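Local coordinates for alanine racemase (Enterococcus faecalis, PDB 3E5P), which is a pyridoxal-5'-phosphate-binding protein of the alanine racemase family, with a TIM-barrel N-terminal domain followed by a C-terminal domain rich in beta strands, at residues A37-N42 / V225-L230; H203-A208 / N219-G224; H46-S51 / A71-E76. The protein carries 1 engineered substitution. All blocks are in the same frame, centred on the assembly; numbering follows the deposited sequence.

Contact 1. Residues A37-N42 / V225-L230; sequences AVVKAN and VAMYGL. With PLP (pyridoxal-5'-phosphate), chain J.
Met227 lays the end of its side chain over Ala37 and Val39. Its SD lies 3.6 Å from Ala37 CB, and its CE reaches on to Val39 CG1 at 3.7 Å. The chi1 of 59° sets CG between the backbone N and the carbonyl carbon, which sends the thioether across to the strand end, where Met227 contributes more buried surface than any other residue of the two segments. The same CG stands over one face of the Tyr228 ring, toward its rim, so the two neighbouring side chains brace each other.

Tyr228 makes the polar link. Its OH donates to Val38 O over 3.2 Å, arriving in the carbonyl plane on a lone pair with a C=O...O angle of 132°. The hydroxyl also lies 3.5 Å from Val39 CA, while the ring stacks with that of His46, which should restrict its rotation.

On the ligand side, Val38 CG2 packs 3.6 Å from C4A of pyridoxal-5'-phosphate. Lys40 NZ is modelled as covalently joined to that C4A, although the bond is too short and O4A overlaps the lysine end, so the fine geometry of the joint is doubtful. Val225 N donates to phosphate O3P at 3.3 Å along a nearly straight path (170°). Asp315 of the second subunit packs on Lys40. Strand 34-38 thus leads into the lysine, and the 3-10 turn 225-227 supplies a phosphate-binding amide: the pyridoxal-5'-phosphate site at the C-terminal mouth of a TIM barrel, as in alanine racemases.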
loop_
_atom_site.group_PDB
_atom_site.type_symbol
_atom_site.label_atom_id
_atom_site.label_comp_id
_atom_site.label_asym_id
_atom_site.label_seq_id
_atom_site.Cartn_x
_atom_site.Cartn_y
_atom_site.Cartn_z
ATOM N N ALA C 37 -14.630 -15.518 -11.199
ATOM C CA ALA C 37 -13.806 -15.122 -10.066
ATOM C C ALA C 37 -13.220 -13.743 -10.328
ATOM O O ALA C 37 -12.477 -13.555 -11.297
ATOM C CB ALA C 37 -12.689 -16.136 -9.846
ATOM N N VAL C 38 -13.566 -12.770 -9.489
ATOM C CA VAL C 38 -13.025 -11.428 -9.668
ATOM C C VAL C 38 -11.728 -11.360 -8.866
ATOM O O VAL C 38 -11.727 -11.549 -7.651
ATOM C CB VAL C 38 -14.025 -10.338 -9.202
ATOM C CG1 VAL C 38 -14.646 -10.725 -7.905
ATOM C CG2 VAL C 38 -13.322 -9.010 -9.046
ATOM N N VAL C 39 -10.427 -11.205 -9.573
ATOM C CA VAL C 39 -9.133 -11.160 -8.917
ATOM C C VAL C 39 -8.423 -9.832 -9.106
ATOM O O VAL C 39 -7.197 -9.788 -9.266
ATOM C CB VAL C 39 -8.218 -12.297 -9.432
ATOM C CG1 VAL C 39 -8.837 -13.646 -9.091
ATOM C CG2 VAL C 39 -8.006 -12.168 -10.942
ATOM N N LYS C 40 -9.188 -8.746 -9.086
ATOM C CA LYS C 40 -8.628 -7.411 -9.267
ATOM C C LYS C 40 -7.694 -7.041 -8.119
ATOM O O LYS C 40 -7.717 -7.671 -7.062
ATOM C CB LYS C 40 -9.746 -6.373 -9.394
ATOM C CG LYS C 40 -10.734 -6.382 -8.239
ATOM C CD LYS C 40 -11.703 -5.215 -8.334
ATOM C CE LYS C 40 -12.735 -5.261 -7.218
ATOM N NZ LYS C 40 -13.636 -6.439 -7.344
ATOM N N ALA C 41 -7.073 -5.930 -8.321
ATOM C CA ALA C 41 -6.154 -5.459 -7.296
ATOM C C ALA C 41 -5.297 -6.616 -6.798
ATOM O O ALA C 41 -5.214 -6.872 -5.592
ATOM C CB ALA C 41 -6.933 -4.838 -6.129
ATOM N N ASN C 42 -4.661 -7.300 -7.746
ATOM C CA ASN C 42 -3.792 -8.433 -7.463
ATOM C C ASN C 42 -4.499 -9.434 -6.561
ATOM O O ASN C 42 -3.980 -9.826 -5.521
ATOM C CB ASN C 42 -2.486 -7.944 -6.819
ATOM C CG ASN C 42 -1.362 -8.973 -6.917
ATOM O OD1 ASN C 42 -1.260 -9.708 -7.905
ATOM N ND2 ASN C 42 -0.502 -9.014 -5.903
ATOM N N VAL C 225 -14.541 -11.013 -2.659
ATOM C CA VAL C 225 -14.057 -11.253 -1.295
ATOM C C VAL C 225 -14.373 -12.599 -0.675
ATOM O O VAL C 225 -13.518 -13.205 -0.034
ATOM C CB VAL C 225 -14.569 -10.187 -0.315
ATOM C CG1 VAL C 225 -13.729 -8.938 -0.433
ATOM C CG2 VAL C 225 -16.042 -9.895 -0.583
ATOM N N ALA C 226 -15.603 -13.060 -0.857
ATOM C CA ALA C 226 -16.009 -14.330 -0.291
ATOM C C ALA C 226 -15.052 -15.449 -0.652
ATOM O O ALA C 226 -14.837 -16.358 0.151
ATOM C CB ALA C 226 -17.410 -14.687 -0.738
ATOM N N MET C 227 -14.455 -15.398 -1.839
ATOM C CA MET C 227 -13.573 -16.490 -2.202
ATOM C C MET C 227 -12.231 -16.484 -1.483
ATOM O O MET C 227 -11.496 -17.473 -1.538
ATOM C CB MET C 227 -13.402 -16.603 -3.731
ATOM C CG MET C 227 -12.844 -15.431 -4.467
ATOM S SD MET C 227 -12.802 -15.796 -6.276
ATOM C CE MET C 227 -11.131 -15.202 -6.695
ATOM N N TYR C 228 -11.922 -15.394 -0.788
ATOM C CA TYR C 228 -10.676 -15.316 -0.039
ATOM C C TYR C 228 -10.997 -15.591 1.439
ATOM O O TYR C 228 -10.173 -15.369 2.334
ATOM C CB TYR C 228 -10.055 -13.940 -0.199
ATOM C CG TYR C 228 -9.874 -13.523 -1.633
ATOM C CD1 TYR C 228 -8.826 -14.029 -2.408
ATOM C CD2 TYR C 228 -10.758 -12.621 -2.222
ATOM C CE1 TYR C 228 -8.663 -13.644 -3.737
ATOM C CE2 TYR C 228 -10.610 -12.227 -3.555
ATOM C CZ TYR C 228 -9.560 -12.741 -4.304
ATOM O OH TYR C 228 -9.405 -12.317 -5.601
ATOM N N GLY C 229 -12.215 -16.068 1.677
ATOM C CA GLY C 229 -12.645 -16.404 3.025
ATOM C C GLY C 229 -13.144 -15.270 3.897
ATOM O O GLY C 229 -13.381 -15.465 5.093
ATOM N N LEU C 230 -13.323 -14.092 3.312
ATOM C CA LEU C 230 -13.772 -12.932 4.072
ATOM C C LEU C 230 -15.256 -12.630 3.960
ATOM O O LEU C 230 -15.812 -12.552 2.861
ATOM C CB LEU C 230 -12.990 -11.694 3.647
ATOM C CG LEU C 230 -11.473 -11.790 3.741
ATOM C CD1 LEU C 230 -10.858 -10.504 3.222
ATOM C CD2 LEU C 230 -11.070 -12.071 5.179
HETATM N N1 PLP J . -18.526 -6.496 -9.156
HETATM C C2 PLP J . -17.882 -5.329 -9.279
HETATM C C2A PLP J . -18.433 -4.402 -10.287
HETATM C C3 PLP J . -16.762 -5.032 -8.514
HETATM O O3 PLP J . -16.454 -3.742 -8.363
HETATM C C4 PLP J . -16.226 -5.925 -7.574
HETATM C C4A PLP J . -14.702 -6.086 -7.500
HETATM O O4A PLP J . -13.775 -5.281 -7.414
HETATM C C5 PLP J . -16.973 -7.111 -7.442
HETATM C C6 PLP J . -18.067 -7.377 -8.253
HETATM C C5A PLP J . -16.850 -8.055 -6.300
HETATM O O4P PLP J . -17.687 -7.752 -5.244
HETATM P P PLP J . -17.266 -8.338 -3.881
HETATM O O1P PLP J . -17.674 -9.692 -3.875
HETATM O O2P PLP J . -17.992 -7.844 -2.757
HETATM O O3P PLP J . -15.835 -8.182 -3.725
#

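Contact 2. Residues H203-A208 / N219-G224; sequences HVSNSA and NMIRYG. With PLP (pyridoxal-5'-phosphate), chain J.
Arg222 is the tightly held part of this contact, wedged between His203 and pyridoxal-5'-phosphate. A bend at chi3 (-62°) turns its NE toward the pyridine ring, where it donates to N1 over 3.0 Å; N1 therefore acts as an acceptor, consistent with an unprotonated pyridine nitrogen. NH1 donates to His203 ND1 at 2.9 Å. That bond stays close to the guanidinium plane but tilts 28° out of the imidazole plane. NH2 is taken up beyond the segments by Thr168 O and His169 ND1, so all three nitrogens are engaged, which should fix the group's rotation. Ser205 O lies over one guanidinium face and also accepts from Arg222 N at 2.9 Å. The imidazole is held in turn: Met220 SD stands over one face, 4.1 Å from the ring centroid, and NE2 bonds to His130.

The phosphate is held as well. Ser207 grips O1P twice, through N at 2.9 Å and OG at 2.7 Å, at the start of helix 207-212; Gly224 N adds a weak bond.

Elsewhere the contacts are longer and looser: Ser205 CB meets Ile221 CG2 at 4.0 Å, and Tyr223 CE2 passes Ser207 CA at 3.9 Å. The short strand axes diverge by 46°, and a single strong backbone bond crosses. Asn219, partly exposed, sets out away from strand 201-205, but its amide turns back: ND2 donates to Arg200 O and OD1 accepts from Val202 N. These are the last two parallel strands of the barrel, joined through helix 207-212 in a beta-alpha-beta unit whose C-terminal ends contribute to the pyridoxal-5'-phosphate site of a TIM barrel.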
loop_
_atom_site.group_PDB
_atom_site.type_symbol
_atom_site.label_atom_id
_atom_site.label_comp_id
_atom_site.label_asym_id
_atom_site.label_seq_id
_atom_site.Cartn_x
_atom_site.Cartn_y
_atom_site.Cartn_z
ATOM N N HIS C 203 -25.550 -10.734 -15.506
ATOM C CA HIS C 203 -25.055 -10.752 -14.130
ATOM C C HIS C 203 -25.348 -9.533 -13.263
ATOM O O HIS C 203 -25.368 -8.399 -13.744
ATOM C CB HIS C 203 -23.543 -11.007 -14.143
ATOM C CG HIS C 203 -22.799 -10.240 -15.193
ATOM N ND1 HIS C 203 -21.752 -9.393 -14.894
ATOM C CD2 HIS C 203 -22.901 -10.246 -16.547
ATOM C CE1 HIS C 203 -21.239 -8.916 -16.017
ATOM N NE2 HIS C 203 -21.916 -9.419 -17.035
ATOM N N VAL C 204 -25.559 -9.766 -11.972
ATOM C CA VAL C 204 -25.831 -8.667 -11.065
ATOM C C VAL C 204 -25.273 -8.911 -9.667
ATOM O O VAL C 204 -25.166 -7.986 -8.869
ATOM C CB VAL C 204 -27.353 -8.423 -10.939
ATOM C CG1 VAL C 204 -27.963 -8.189 -12.313
ATOM C CG2 VAL C 204 -28.026 -9.615 -10.262
ATOM N N SER C 205 -24.894 -10.153 -9.380
ATOM C CA SER C 205 -24.420 -10.512 -8.052
ATOM C C SER C 205 -22.935 -10.455 -7.742
ATOM O O SER C 205 -22.079 -10.756 -8.575
ATOM C CB SER C 205 -24.924 -11.911 -7.691
ATOM O OG SER C 205 -26.335 -11.978 -7.763
ATOM N N ASN C 206 -22.659 -10.069 -6.502
ATOM C CA ASN C 206 -21.309 -9.994 -5.963
ATOM C C ASN C 206 -21.344 -10.981 -4.784
ATOM O O ASN C 206 -22.337 -11.706 -4.629
ATOM C CB ASN C 206 -20.997 -8.567 -5.489
ATOM C CG ASN C 206 -22.007 -8.047 -4.473
ATOM O OD1 ASN C 206 -21.921 -6.900 -4.037
ATOM N ND2 ASN C 206 -22.965 -8.890 -4.089
ATOM N N SER C 207 -20.292 -11.021 -3.968
ATOM C CA SER C 207 -20.256 -11.947 -2.835
ATOM C C SER C 207 -21.523 -11.853 -1.989
ATOM O O SER C 207 -22.237 -12.839 -1.802
ATOM C CB SER C 207 -19.040 -11.672 -1.937
ATOM O OG SER C 207 -17.813 -12.006 -2.570
ATOM N N ALA C 208 -21.802 -10.655 -1.487
ATOM C CA ALA C 208 -22.969 -10.425 -0.644
ATOM C C ALA C 208 -24.292 -10.850 -1.288
ATOM O O ALA C 208 -25.100 -11.527 -0.654
ATOM C CB ALA C 208 -23.029 -8.958 -0.240
ATOM N N ASN C 219 -27.598 -15.266 -14.662
ATOM C CA ASN C 219 -27.015 -16.580 -14.889
ATOM C C ASN C 219 -25.510 -16.611 -14.662
ATOM O O ASN C 219 -24.868 -17.610 -14.944
ATOM C CB ASN C 219 -27.329 -17.063 -16.306
ATOM C CG ASN C 219 -26.738 -16.166 -17.385
ATOM O OD1 ASN C 219 -26.134 -15.130 -17.100
ATOM N ND2 ASN C 219 -26.909 -16.570 -18.637
ATOM N N MET C 220 -24.952 -15.524 -14.141
ATOM C CA MET C 220 -23.514 -15.458 -13.877
ATOM C C MET C 220 -23.217 -14.561 -12.678
ATOM O O MET C 220 -23.702 -13.434 -12.620
ATOM C CB MET C 220 -22.778 -14.917 -15.108
ATOM C CG MET C 220 -21.257 -14.921 -14.986
ATOM S SD MET C 220 -20.528 -13.267 -14.904
ATOM C CE MET C 220 -20.601 -13.009 -13.215
ATOM N N ILE C 221 -22.427 -15.038 -11.721
ATOM C CA ILE C 221 -22.117 -14.196 -10.566
ATOM C C ILE C 221 -20.645 -13.802 -10.475
ATOM O O ILE C 221 -19.748 -14.605 -10.777
ATOM C CB ILE C 221 -22.533 -14.859 -9.248
ATOM C CG1 ILE C 221 -21.559 -15.981 -8.895
ATOM C CG2 ILE C 221 -23.971 -15.371 -9.370
ATOM C CD1 ILE C 221 -21.683 -16.466 -7.467
ATOM N N ARG C 222 -20.404 -12.546 -10.094
ATOM C CA ARG C 222 -19.047 -12.030 -9.962
ATOM C C ARG C 222 -18.667 -12.205 -8.497
ATOM O O ARG C 222 -19.006 -11.371 -7.652
ATOM C CB ARG C 222 -18.983 -10.544 -10.357
ATOM C CG ARG C 222 -19.563 -10.207 -11.747
ATOM C CD ARG C 222 -19.509 -8.701 -12.056
ATOM N NE ARG C 222 -20.305 -7.914 -11.119
ATOM C CZ ARG C 222 -21.605 -7.673 -11.252
ATOM N NH1 ARG C 222 -22.271 -8.154 -12.302
ATOM N NH2 ARG C 222 -22.246 -6.961 -10.329
ATOM N N TYR C 223 -17.958 -13.297 -8.216
ATOM C CA TYR C 223 -17.535 -13.655 -6.868
ATOM C C TYR C 223 -16.199 -13.041 -6.472
ATOM O O TYR C 223 -15.152 -13.356 -7.047
ATOM C CB TYR C 223 -17.443 -15.173 -6.750
ATOM C CG TYR C 223 -17.913 -15.724 -5.425
ATOM C CD1 TYR C 223 -17.267 -16.803 -4.831
ATOM C CD2 TYR C 223 -19.017 -15.178 -4.771
ATOM C CE1 TYR C 223 -17.705 -17.316 -3.619
ATOM C CE2 TYR C 223 -19.462 -15.694 -3.562
ATOM C CZ TYR C 223 -18.798 -16.755 -2.995
ATOM O OH TYR C 223 -19.219 -17.252 -1.783
ATOM N N GLY C 224 -16.248 -12.176 -5.461
ATOM C CA GLY C 224 -15.055 -11.511 -4.977
ATOM C C GLY C 224 -14.565 -11.951 -3.608
ATOM O O GLY C 224 -14.213 -13.114 -3.423
HETATM N N1 PLP J . -18.526 -6.496 -9.156
HETATM C C2 PLP J . -17.882 -5.329 -9.279
HETATM C C2A PLP J . -18.433 -4.402 -10.287
HETATM C C3 PLP J . -16.762 -5.032 -8.514
HETATM O O3 PLP J . -16.454 -3.742 -8.363
HETATM C C4 PLP J . -16.226 -5.925 -7.574
HETATM C C4A PLP J . -14.702 -6.086 -7.500
HETATM O O4A PLP J . -13.775 -5.281 -7.414
HETATM C C5 PLP J . -16.973 -7.111 -7.442
HETATM C C6 PLP J . -18.067 -7.377 -8.253
HETATM C C5A PLP J . -16.850 -8.055 -6.300
HETATM O O4P PLP J . -17.687 -7.752 -5.244
HETATM P P PLP J . -17.266 -8.338 -3.881
HETATM O O1P PLP J . -17.674 -9.692 -3.875
HETATM O O2P PLP J . -17.992 -7.844 -2.757
HETATM O O3P PLP J . -15.835 -8.182 -3.725
#

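Contact 3. Residues H46-S51 / A71-E76; sequences HGAVES and AIELRE
The Glu73 carboxylate has Val49 CG2 over one of its faces, close to its centre and 4.1 Å from OE1. Ala48 CB stands out of the plane on that same side, beyond the other oxygen, 3.9 Å from OE2. The approach is by van der Waals contact, with methyl groups meeting the flat acid. An extended chain, with CG anti to the backbone N (chi1 -172°), carries the carboxylate across the gap from helix 68-77 to the first turn of helix 48-58. That placement near a helix N-terminus would probably favour its negative charge, though Glu50 OE1, 6.4 Å from Glu73 OE1, is a like charge nearby. Val2 of the second subunit also packs on Glu73.

Leu74 supplies the apolar half. Its CD2 comes to 4.3 Å from Ala48 CB and stands equally far from Val49 N, while the same side chain rests on Phe63 and Ile83 of the barrel strands. The backbones approach most closely at Val49 and Leu74, whose CA atoms are 6.2 Å apart; yet only 146 Å² is buried in all, so the contact is small.

The helix start is secured from its own side. Gly47 occupies the N-cap position, and its O takes two donors from Ser51: N at 2.9 Å and OG at 2.7 Å, the latter 47° out of the carbonyl plane. Asn42 OD1 accepts from Ala48 N. Helices 48-58 and 68-77 flank strand 62-65 in sequence, and their lateral packing is that of successive outer helices around a TIM barrel.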
loop_
_atom_site.group_PDB
_atom_site.type_symbol
_atom_site.label_atom_id
_atom_site.label_comp_id
_atom_site.label_asym_id
_atom_site.label_seq_id
_atom_site.Cartn_x
_atom_site.Cartn_y
_atom_site.Cartn_z
ATOM N N HIS C 46 -3.869 -10.867 -2.594
ATOM C CA HIS C 46 -3.378 -12.224 -2.404
ATOM C C HIS C 46 -2.558 -12.693 -3.605
ATOM O O HIS C 46 -1.834 -13.687 -3.512
ATOM C CB HIS C 46 -4.537 -13.204 -2.199
ATOM C CG HIS C 46 -5.403 -12.890 -1.023
ATOM N ND1 HIS C 46 -6.158 -11.738 -0.939
ATOM C CD2 HIS C 46 -5.694 -13.611 0.087
ATOM C CE1 HIS C 46 -6.881 -11.766 0.168
ATOM N NE2 HIS C 46 -6.619 -12.893 0.807
ATOM N N GLY C 47 -2.680 -11.980 -4.723
ATOM C CA GLY C 47 -1.972 -12.349 -5.937
ATOM C C GLY C 47 -2.961 -12.893 -6.952
ATOM O O GLY C 47 -3.510 -13.991 -6.779
ATOM N N ALA C 48 -3.182 -12.130 -8.021
ATOM C CA ALA C 48 -4.139 -12.504 -9.062
ATOM C C ALA C 48 -3.956 -13.889 -9.670
ATOM O O ALA C 48 -4.798 -14.766 -9.478
ATOM C CB ALA C 48 -4.130 -11.459 -10.159
ATOM N N VAL C 49 -2.865 -14.084 -10.406
ATOM C CA VAL C 49 -2.589 -15.357 -11.057
ATOM C C VAL C 49 -2.912 -16.568 -10.195
ATOM O O VAL C 49 -3.658 -17.453 -10.609
ATOM C CB VAL C 49 -1.110 -15.462 -11.484
ATOM C CG1 VAL C 49 -0.875 -16.775 -12.217
ATOM C CG2 VAL C 49 -0.749 -14.302 -12.381
ATOM N N GLU C 50 -2.333 -16.614 -9.002
ATOM C CA GLU C 50 -2.566 -17.726 -8.088
ATOM C C GLU C 50 -4.038 -17.801 -7.682
ATOM O O GLU C 50 -4.632 -18.879 -7.699
ATOM C CB GLU C 50 -1.676 -17.585 -6.852
ATOM C CG GLU C 50 -1.133 -16.176 -6.666
ATOM C CD GLU C 50 0.197 -15.959 -7.368
ATOM O OE1 GLU C 50 0.521 -14.795 -7.699
ATOM O OE2 GLU C 50 0.928 -16.955 -7.574
ATOM N N SER C 51 -4.629 -16.663 -7.317
ATOM C CA SER C 51 -6.041 -16.651 -6.932
ATOM C C SER C 51 -6.852 -17.130 -8.119
ATOM O O SER C 51 -7.843 -17.854 -7.975
ATOM C CB SER C 51 -6.500 -15.245 -6.572
ATOM O OG SER C 51 -5.754 -14.737 -5.497
ATOM N N ALA C 71 -5.999 -7.556 -16.865
ATOM C CA ALA C 71 -6.609 -8.550 -17.739
ATOM C C ALA C 71 -5.504 -9.152 -18.606
ATOM O O ALA C 71 -5.533 -10.348 -18.918
ATOM C CB ALA C 71 -7.676 -7.903 -18.613
ATOM N N ILE C 72 -4.530 -8.320 -18.978
ATOM C CA ILE C 72 -3.418 -8.774 -19.798
ATOM C C ILE C 72 -2.494 -9.670 -18.995
ATOM O O ILE C 72 -2.001 -10.676 -19.502
ATOM C CB ILE C 72 -2.604 -7.590 -20.361
ATOM C CG1 ILE C 72 -3.434 -6.839 -21.402
ATOM C CG2 ILE C 72 -1.320 -8.094 -21.000
ATOM C CD1 ILE C 72 -2.743 -5.628 -21.968
ATOM N N GLU C 73 -2.248 -9.308 -17.740
ATOM C CA GLU C 73 -1.377 -10.125 -16.895
ATOM C C GLU C 73 -1.895 -11.568 -16.854
ATOM O O GLU C 73 -1.120 -12.512 -16.935
ATOM C CB GLU C 73 -1.331 -9.571 -15.469
ATOM C CG GLU C 73 -0.300 -10.251 -14.581
ATOM C CD GLU C 73 -0.604 -10.103 -13.097
ATOM O OE1 GLU C 73 0.297 -10.367 -12.269
ATOM O OE2 GLU C 73 -1.749 -9.733 -12.759
ATOM N N LEU C 74 -3.205 -11.735 -16.724
ATOM C CA LEU C 74 -3.783 -13.069 -16.676
ATOM C C LEU C 74 -3.503 -13.817 -17.969
ATOM O O LEU C 74 -3.097 -14.977 -17.939
ATOM C CB LEU C 74 -5.292 -12.995 -16.446
ATOM C CG LEU C 74 -5.760 -12.397 -15.116
ATOM C CD1 LEU C 74 -7.284 -12.423 -15.054
ATOM C CD2 LEU C 74 -5.165 -13.182 -13.955
ATOM N N ARG C 75 -3.733 -13.158 -19.103
ATOM C CA ARG C 75 -3.488 -13.772 -20.405
ATOM C C ARG C 75 -2.041 -14.252 -20.410
ATOM O O ARG C 75 -1.765 -15.418 -20.706
ATOM C CB ARG C 75 -3.703 -12.765 -21.544
ATOM C CG ARG C 75 -5.160 -12.380 -21.843
ATOM C CD ARG C 75 -6.013 -13.596 -22.188
ATOM N NE ARG C 75 -7.339 -13.215 -22.670
ATOM C CZ ARG C 75 -8.446 -13.927 -22.461
ATOM N NH1 ARG C 75 -8.390 -15.057 -21.770
ATOM N NH2 ARG C 75 -9.610 -13.518 -22.955
ATOM N N GLU C 76 -1.123 -13.355 -20.058
ATOM C CA GLU C 76 0.300 -13.686 -20.002
ATOM C C GLU C 76 0.589 -14.871 -19.080
ATOM O O GLU C 76 1.641 -15.494 -19.180
ATOM C CB GLU C 76 1.111 -12.484 -19.524
ATOM C CG GLU C 76 1.390 -11.438 -20.588
ATOM C CD GLU C 76 1.955 -10.147 -20.004
ATOM O OE1 GLU C 76 2.823 -10.217 -19.101
ATOM O OE2 GLU C 76 1.532 -9.061 -20.456
#

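How the contacts relate
Contacts 1 and 2 share a ligand: the lysine and Val225 N of contact 1 and the arginine, serine and glycine of contact 2 all reach pyridoxal-5'-phosphate, with the contact centres 12 Å apart. Strands 34-38 and 220-223 are neighbours that close the barrel, and Val38 N lies 3.0 Å from Tyr223 O in a probable hydrogen bond. Ser207 OG, also 3.0 Å from Ala226 N, probably ties the two phosphate-binding segments together. Contact 3 adjoins contact 1, with centres again 12 Å apart, joined where Asn42 O meets Gly47 N at 2.6 Å, a probable hydrogen bond. It does not touch contact 2, the nearest atoms being about 8 Å apart, and the side chain of Ala48 is about 12 Å from pyridoxal-5'-phosphate.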